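Local coordinates for protein pyridoxine 4-oxidase (Mesorhizobium loti, PDB 4HA6) that catalyses the FAD-dependent oxidation of pyridoxine at its 4-position hydroxymethyl group, as a member of the GMC oxidoreductase family, at residues 98-101 with 102-105; 460-463 with 464-468. All coordinates share one frame; numbering follows the deposited sequence.

Contact 1 of 2, residues 98-101 with 102-105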
loop_
_atom_site.group_PDB
_atom_site.type_symbol
_atom_site.label_atom_id
_atom_site.label_comp_id
_atom_site.label_asym_id
_atom_site.label_seq_id
_atom_site.Cartn_x
_atom_site.Cartn_y
_atom_site.Cartn_z
ATOM N N SER A 98 3.857 12.598 -12.030
ATOM C CA SER A 98 4.253 11.718 -13.125
ATOM C C SER A 98 3.788 10.268 -12.910
ATOM O O SER A 98 3.553 9.544 -13.890
ATOM C CB SER A 98 5.761 11.769 -13.337
ATOM O OG SER A 98 6.178 13.063 -13.751
ATOM N N ASP A 99 3.659 9.848 -11.646
ATOM C CA ASP A 99 3.153 8.501 -11.335
ATOM C C ASP A 99 1.775 8.338 -11.952
ATOM O O ASP A 99 1.427 7.283 -12.480
ATOM C CB ASP A 99 2.990 8.276 -9.824
ATOM C CG ASP A 99 4.289 8.372 -9.050
ATOM O OD1 ASP A 99 5.376 8.332 -9.666
ATOM O OD2 ASP A 99 4.217 8.453 -7.793
ATOM N N PHE A 100 0.979 9.395 -11.852
ATOM C CA PHE A 100 -0.409 9.348 -12.284
ATOM C C PHE A 100 -0.547 9.607 -13.782
ATOM O O PHE A 100 -1.520 9.168 -14.397
ATOM C CB PHE A 100 -1.258 10.306 -11.447
ATOM C CG PHE A 100 -1.289 9.948 -9.995
ATOM C CD1 PHE A 100 -2.079 8.893 -9.547
ATOM C CD2 PHE A 100 -0.510 10.644 -9.075
ATOM C CE1 PHE A 100 -2.105 8.547 -8.200
ATOM C CE2 PHE A 100 -0.534 10.306 -7.721
ATOM C CZ PHE A 100 -1.319 9.258 -7.284
ATOM N N GLN A 101 0.439 10.285 -14.373
ATOM C CA GLN A 101 0.477 10.419 -15.821
ATOM C C GLN A 101 0.482 9.040 -16.465
ATOM O O GLN A 101 -0.162 8.824 -17.495
ATOM C CB GLN A 101 1.706 11.216 -16.281
ATOM C CG GLN A 101 1.779 11.386 -17.807
ATOM C CD GLN A 101 0.552 12.097 -18.379
ATOM O OE1 GLN A 101 0.185 13.184 -17.926
ATOM N NE2 GLN A 101 -0.091 11.479 -19.370
ATOM N N ALA A 102 1.207 8.106 -15.853
ATOM C CA ALA A 102 1.245 6.732 -16.337
ATOM C C ALA A 102 -0.123 6.051 -16.223
ATOM O O ALA A 102 -0.458 5.196 -17.048
ATOM C CB ALA A 102 2.318 5.930 -15.607
ATOM N N TRP A 103 -0.905 6.412 -15.202
ATOM C CA TRP A 103 -2.269 5.882 -15.077
ATOM C C TRP A 103 -3.154 6.402 -16.204
ATOM O O TRP A 103 -4.045 5.686 -16.687
ATOM C CB TRP A 103 -2.922 6.284 -13.743
ATOM C CG TRP A 103 -2.363 5.603 -12.516
ATOM C CD1 TRP A 103 -1.155 4.983 -12.393
ATOM C CD2 TRP A 103 -3.011 5.482 -11.236
ATOM N NE1 TRP A 103 -1.004 4.486 -11.122
ATOM C CE2 TRP A 103 -2.136 4.773 -10.392
ATOM C CE3 TRP A 103 -4.259 5.889 -10.732
ATOM C CZ2 TRP A 103 -2.459 4.471 -9.059
ATOM C CZ3 TRP A 103 -4.574 5.598 -9.406
ATOM C CH2 TRP A 103 -3.679 4.895 -8.587
ATOM N N VAL A 104 -2.918 7.658 -16.599
ATOM C CA VAL A 104 -3.683 8.293 -17.675
ATOM C C VAL A 104 -3.382 7.609 -19.000
ATOM O O VAL A 104 -4.299 7.253 -19.751
ATOM C CB VAL A 104 -3.350 9.793 -17.804
ATOM C CG1 VAL A 104 -4.003 10.385 -19.037
ATOM C CG2 VAL A 104 -3.820 10.541 -16.575
ATOM N N ASP A 105 -2.094 7.453 -19.290
ATOM C CA ASP A 105 -1.661 6.745 -20.485
ATOM C C ASP A 105 -2.247 5.326 -20.506
ATOM O O ASP A 105 -2.743 4.876 -21.528
ATOM C CB ASP A 105 -0.131 6.688 -20.548
ATOM C CG ASP A 105 0.507 8.075 -20.554
ATOM O OD1 ASP A 105 -0.189 9.062 -20.882
ATOM O OD2 ASP A 105 1.706 8.180 -20.223
#
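F100 and W103, one turn apart on helix 97-107, form an edge-to-face (T-shaped) aromatic pair. The two ring planes stand at 74° to each other, with the centroids of the phenyl ring and the six-membered indole ring 5.0 Å apart. CD1 and CE1 of F100 do the touching: CD1 lies over the rim of one indole face, 3.9 Å from W103 CE3. Both side chains have CG anti to the carbonyl carbon, beside the backbone N, and this shared torsion sends them off the helix side by side in the same direction. Beyond the pair, F100 packs on W114, L117 and F121 of helix 114-124, while the indole NE1 is hydrogen-bonded to the backbone oxygen of N483, which would limit rotation of the ring.

The main-chain bonds confirm the helix. V104 N donates to F100 O at 3.0 Å, and D105 N donates to Q101 O with a nearly straight N-H...O angle of 172°; the earlier bond from A102 N to S98 O is weak.

On the exposed flank, Q101 and D105 add a polar i to i+4 link. Q101 CG lies opposite the backbone N, and the bend at chi2 (59°) brings the amide to D105. Its NE2 donates to D105 OD1 at 2.9 Å, with the acceptor almost in the amide plane but the donor above the carboxylate plane.

Contact 2 of 2, residues 460-463 with 464-468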
loop_
_atom_site.group_PDB
_atom_site.type_symbol
_atom_site.label_atom_id
_atom_site.label_comp_id
_atom_site.label_asym_id
_atom_site.label_seq_id
_atom_site.Cartn_x
_atom_site.Cartn_y
_atom_site.Cartn_z
ATOM N N VAL A 460 -8.043 -5.800 -16.892
ATOM C CA VAL A 460 -9.091 -6.390 -16.049
ATOM C C VAL A 460 -10.278 -5.463 -15.835
ATOM O O VAL A 460 -11.442 -5.904 -15.941
ATOM C CB VAL A 460 -8.553 -6.938 -14.734
ATOM C CG1 VAL A 460 -9.700 -7.544 -13.879
ATOM C CG2 VAL A 460 -7.507 -7.992 -15.023
ATOM N N VAL A 461 -9.998 -4.187 -15.554
ATOM C CA VAL A 461 -11.063 -3.189 -15.495
ATOM C C VAL A 461 -10.821 -2.038 -16.461
ATOM O O VAL A 461 -9.686 -1.813 -16.917
ATOM C CB VAL A 461 -11.295 -2.648 -14.073
ATOM C CG1 VAL A 461 -11.670 -3.786 -13.157
ATOM C CG2 VAL A 461 -10.043 -1.928 -13.541
ATOM N N ASP A 462 -11.900 -1.346 -16.819
ATOM C CA ASP A 462 -11.780 -0.178 -17.674
ATOM C C ASP A 462 -11.526 1.024 -16.784
ATOM O O ASP A 462 -11.297 0.852 -15.586
ATOM C CB ASP A 462 -13.015 0.012 -18.582
ATOM C CG ASP A 462 -14.329 0.229 -17.807
ATOM O OD1 ASP A 462 -14.329 0.541 -16.596
ATOM O OD2 ASP A 462 -15.403 0.100 -18.436
ATOM N N ALA A 463 -11.606 2.225 -17.353
ATOM C CA ALA A 463 -11.261 3.452 -16.643
ATOM C C ALA A 463 -12.293 3.790 -15.581
ATOM O O ALA A 463 -12.028 4.593 -14.684
ATOM C CB ALA A 463 -11.115 4.602 -17.626
ATOM N N ASN A 464 -13.472 3.194 -15.701
ATOM C CA ASN A 464 -14.539 3.369 -14.725
ATOM C C ASN A 464 -14.482 2.319 -13.619
ATOM O O ASN A 464 -15.342 2.307 -12.714
ATOM C CB ASN A 464 -15.907 3.308 -15.422
ATOM C CG ASN A 464 -16.135 4.483 -16.359
ATOM O OD1 ASN A 464 -15.934 5.634 -15.983
ATOM N ND2 ASN A 464 -16.534 4.193 -17.590
ATOM N N LEU A 465 -13.479 1.437 -13.711
ATOM C CA LEU A 465 -13.222 0.361 -12.724
ATOM C C LEU A 465 -14.186 -0.825 -12.823
ATOM O O LEU A 465 -14.303 -1.637 -11.879
ATOM C CB LEU A 465 -13.160 0.900 -11.279
ATOM C CG LEU A 465 -12.248 2.108 -11.031
ATOM C CD1 LEU A 465 -12.237 2.510 -9.556
ATOM C CD2 LEU A 465 -10.837 1.859 -11.531
ATOM N N ARG A 466 -14.861 -0.935 -13.970
ATOM C CA ARG A 466 -15.791 -2.020 -14.218
ATOM C C ARG A 466 -15.030 -3.206 -14.820
ATOM O O ARG A 466 -14.296 -3.044 -15.797
ATOM C CB ARG A 466 -16.887 -1.547 -15.181
ATOM C CG ARG A 466 -17.992 -2.566 -15.454
ATOM C CD ARG A 466 -18.815 -2.169 -16.699
ATOM N NE ARG A 466 -17.932 -1.906 -17.834
ATOM C CZ ARG A 466 -17.551 -2.805 -18.741
ATOM N NH1 ARG A 466 -17.987 -4.062 -18.689
ATOM N NH2 ARG A 466 -16.725 -2.435 -19.719
ATOM N N LEU A 467 -15.178 -4.393 -14.231
ATOM C CA LEU A 467 -14.608 -5.593 -14.851
ATOM C C LEU A 467 -15.113 -5.670 -16.289
ATOM O O LEU A 467 -16.326 -5.636 -16.517
ATOM C CB LEU A 467 -15.040 -6.857 -14.108
ATOM C CG LEU A 467 -14.266 -8.069 -14.633
ATOM C CD1 LEU A 467 -13.167 -8.393 -13.668
ATOM C CD2 LEU A 467 -15.171 -9.265 -14.865
ATOM N N LYS A 468 -14.197 -5.750 -17.255
ATOM C CA LYS A 468 -14.571 -5.592 -18.664
ATOM C C LYS A 468 -15.588 -6.635 -19.159
ATOM O O LYS A 468 -16.350 -6.368 -20.082
ATOM C CB LYS A 468 -13.325 -5.557 -19.563
ATOM C CG LYS A 468 -12.417 -4.344 -19.318
ATOM C CD LYS A 468 -11.514 -4.012 -20.519
ATOM C CE LYS A 468 -10.917 -2.605 -20.353
ATOM N NZ LYS A 468 -10.085 -2.148 -21.515
HETATM O O HOH W 1 -17.823 1.126 -17.976
#
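A type I beta turn from D462 to L465 folds residues 460-468 back on themselves in the loop between strands 441-443 and 473-475, a local contact closed by backbone bonds and by the carboxylate of D462. The turn bond runs from L465 N to D462 O at 2.9 Å. Further from the bend, V461 and L467 form a single beta bridge, flanked by D462 N donating to R466 O and K468 N to V460 O, each at 3.1 Å.

The D462 carboxylate folds back onto the amides of the turn. Its CG sits between the backbone N and the carbonyl carbon (chi1 61°), which swings the group over the turn. OD1 accepts from N464 N at 2.9 Å, an Asx turn, and from R466 N at 3.1 Å, the two amides arriving from opposite faces of the carboxylate. OD2 forms a salt bridge with R466: NE and NH2 both donate to it side-on from the same face of the carboxylate, NH2 at 3.1 Å from OD2, and the carboxylate and guanidinium planes are 69° apart. A water donates to OD2 and accepts from R466 NE. With an alanine in place of D462, the amides of N464 and R466 are likely to lose their shared acceptor and the guanidinium its partner charge, so that the turn is less firmly held.

V460 CG1 meets L467 CD1 at 3.6 Å, an apolar contact. R466 NH1 reaches the oxygens of K468 and L470, and K468 NZ those of D456 and G454. Around the loop, L465 packs on I496 and F500 of helix 490-506, while V461 and R466 lie against V475 and F474 of strand 473-475.

Both contacts are local and partly buried, but they belong to different elements: contact 1 lies within helix 97-107, contact 2 in a loop leading to strand 473-475, an outermost strand of the parallel sheet. Their centres are 17 Å apart and they do not touch. In contact 1 an aromatic pair faces the interior, while its one side-chain polar link sits at the exposed flank. Contact 2 reverses the emphasis: a partly exposed carboxylate organises backbone amides and a guanidinium, and buried aliphatic side chains play the lesser part. The side chains of W103 and L465 each lie about 11 Å from the FAD, so neither residue touches the cofactor.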